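Local coordinates for putative outer membrane lipoprotein (Salmonella typhimurium LT2, PDB 2RD1) that is of unknown function but is probably an outer membrane lipoprotein with a small beta domain of the SH3 clan, at residues 7-10 against 11-15. Sequence-based numbering, arbitrary orientation.
Sequences MTTK and NGQTI
Met7 and Ile15 form an antiparallel hydrogen-bonded pair, Met7 N to Ile15 O at 2.8 Å and Ile15 N to Met7 O at 2.9 Å, in the beta hairpin formed by strands 4-9 and 14-18. Thr9 N then reaches Gln13 O, a bond of 3.0 Å. Beyond it the chain reverses in a type I turn from Thr9 to Gly12, where Gly12 N meets Thr9 O from above the carbonyl plane, off the lone pairs. A chi1 of 69° brings Thr9 OG1 to Gln13 N, 3.0 Å away, and turns CG2 toward Ile15 CD1, at 3.8 Å. Met7, selenomethionine here, and Thr9 are buried; the Met7 chain leads away from the hairpin partner and packs on Val47 and Leu50 of strand 47-52, while Ile15 stays partly exposed. The face bearing Thr8 and Thr14 is looser: they form a non-hydrogen-bonded pair with CA atoms 4.9 Å apart. The turn itself is exposed, and from it the extended Lys10 side chain leads away. Thr9 thus holds the backbone at the turn's exit, its hydroxyl oxygen accepting the N-H of Gln13, while its methyl packs on Ile15, consistent with a polar turn passing into an apolar contact.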
HETATM    1  N   MSE A   7      -1.204  -1.767  -3.373  1.00 23.56           N
HETATM    2  CA  MSE A   7      -1.043  -2.724  -2.300  1.00 25.71           C
HETATM    3  C   MSE A   7      -1.978  -3.903  -2.507  1.00 24.49           C
HETATM    4  O   MSE A   7      -3.163  -3.722  -2.775  1.00 24.81           O
HETATM    5  CB  MSE A   7      -1.377  -2.040  -0.975  1.00 40.01           C
HETATM    6  CG  MSE A   7      -1.345  -2.940   0.245  1.00 48.09           C
HETATM    7 SE   MSE A   7      -1.959  -1.985   1.824  1.00 63.29          SE
HETATM    8  CE  MSE A   7      -0.321  -1.079   2.278  1.00 54.96           C
ATOM      9  N   THR A   8      -1.439  -5.108  -2.390  1.00 22.94           N
ATOM     10  CA  THR A   8      -2.242  -6.311  -2.520  1.00 22.86           C
ATOM     11  C   THR A   8      -2.260  -6.976  -1.151  1.00 23.13           C
ATOM     12  O   THR A   8      -1.211  -7.219  -0.557  1.00 23.01           O
ATOM     13  CB  THR A   8      -1.648  -7.274  -3.547  1.00 27.19           C
ATOM     14  OG1 THR A   8      -1.609  -6.623  -4.823  1.00 30.34           O
ATOM     15  CG2 THR A   8      -2.513  -8.529  -3.664  1.00 28.42           C
ATOM     16  N   THR A   9      -3.453  -7.262  -0.639  1.00 22.20           N
ATOM     17  CA  THR A   9      -3.544  -7.873   0.678  1.00 23.71           C
ATOM     18  C   THR A   9      -3.621  -9.393   0.637  1.00 24.29           C
ATOM     19  O   THR A   9      -3.920  -9.998  -0.394  1.00 24.94           O
ATOM     20  CB  THR A   9      -4.753  -7.307   1.485  1.00 25.40           C
ATOM     21  OG1 THR A   9      -5.985  -7.742   0.895  1.00 21.02           O
ATOM     22  CG2 THR A   9      -4.711  -5.760   1.496  1.00 23.54           C
ATOM     23  N   LYS A  10      -3.335  -9.996   1.780  1.00 28.76           N
ATOM     24  CA  LYS A  10      -3.351 -11.440   1.931  1.00 30.81           C
ATOM     25  C   LYS A  10      -4.693 -12.023   1.513  1.00 30.46           C
ATOM     26  O   LYS A  10      -4.740 -13.060   0.850  1.00 29.28           O
ATOM     27  CB  LYS A  10      -3.048 -11.803   3.388  1.00 60.23           C
ATOM     28  CG  LYS A  10      -2.930 -13.297   3.652  1.00 65.29           C
ATOM     29  CD  LYS A  10      -2.465 -13.568   5.074  1.00 67.05           C
ATOM     30  CE  LYS A  10      -2.371 -15.057   5.352  1.00 70.54           C
ATOM     31  NZ  LYS A  10      -1.790 -15.331   6.699  1.00 72.04           N
ATOM     32  N   ASN A  11      -5.776 -11.348   1.887  1.00 33.49           N
ATOM     33  CA  ASN A  11      -7.125 -11.803   1.559  1.00 35.27           C
ATOM     34  C   ASN A  11      -7.581 -11.456   0.140  1.00 34.39           C
ATOM     35  O   ASN A  11      -8.751 -11.628  -0.200  1.00 35.54           O
ATOM     36  CB  ASN A  11      -8.136 -11.256   2.571  1.00 48.12           C
ATOM     37  CG  ASN A  11      -8.043  -9.757   2.729  1.00 52.76           C
ATOM     38  OD1 ASN A  11      -7.506  -9.262   3.719  1.00 56.96           O
ATOM     39  ND2 ASN A  11      -8.542  -9.024   1.742  1.00 53.25           N
ATOM     40  N   GLY A  12      -6.669 -10.945  -0.680  1.00 30.80           N
ATOM     41  CA  GLY A  12      -7.006 -10.654  -2.067  1.00 29.12           C
ATOM     42  C   GLY A  12      -7.493  -9.288  -2.508  1.00 29.11           C
ATOM     43  O   GLY A  12      -7.921  -9.142  -3.648  1.00 29.90           O
ATOM     44  N   GLN A  13      -7.435  -8.282  -1.647  1.00 32.58           N
ATOM     45  CA  GLN A  13      -7.894  -6.953  -2.050  1.00 32.83           C
ATOM     46  C   GLN A  13      -6.811  -6.156  -2.767  1.00 31.25           C
ATOM     47  O   GLN A  13      -5.621  -6.381  -2.563  1.00 31.06           O
ATOM     48  CB  GLN A  13      -8.371  -6.154  -0.834  1.00 36.68           C
ATOM     49  CG  GLN A  13      -9.635  -6.682  -0.193  1.00 36.25           C
ATOM     50  CD  GLN A  13     -10.090  -5.815   0.961  1.00 39.22           C
ATOM     51  OE1 GLN A  13     -10.425  -4.643   0.781  1.00 39.59           O
ATOM     52  NE2 GLN A  13     -10.096  -6.386   2.163  1.00 40.27           N
ATOM     53  N   THR A  14      -7.238  -5.235  -3.622  1.00 26.36           N
ATOM     54  CA  THR A  14      -6.317  -4.378  -4.344  1.00 24.35           C
ATOM     55  C   THR A  14      -6.624  -2.960  -3.900  1.00 22.21           C
ATOM     56  O   THR A  14      -7.739  -2.486  -4.072  1.00 20.28           O
ATOM     57  CB  THR A  14      -6.514  -4.479  -5.861  1.00 30.05           C
ATOM     58  OG1 THR A  14      -6.204  -5.807  -6.294  1.00 33.23           O
ATOM     59  CG2 THR A  14      -5.611  -3.497  -6.567  1.00 27.50           C
ATOM     60  N   ILE A  15      -5.634  -2.286  -3.327  1.00 23.23           N
ATOM     61  CA  ILE A  15      -5.825  -0.925  -2.834  1.00 21.29           C
ATOM     62  C   ILE A  15      -4.743   0.014  -3.343  1.00 22.92           C
ATOM     63  O   ILE A  15      -3.560  -0.282  -3.233  1.00 21.88           O
ATOM     64  CB  ILE A  15      -5.817  -0.920  -1.292  1.00 23.78           C
ATOM     65  CG1 ILE A  15      -7.004  -1.736  -0.784  1.00 24.12           C
ATOM     66  CG2 ILE A  15      -5.871   0.501  -0.750  1.00 22.23           C
ATOM     67  CD1 ILE A  15      -6.649  -2.668   0.337  1.00 23.84           C
TER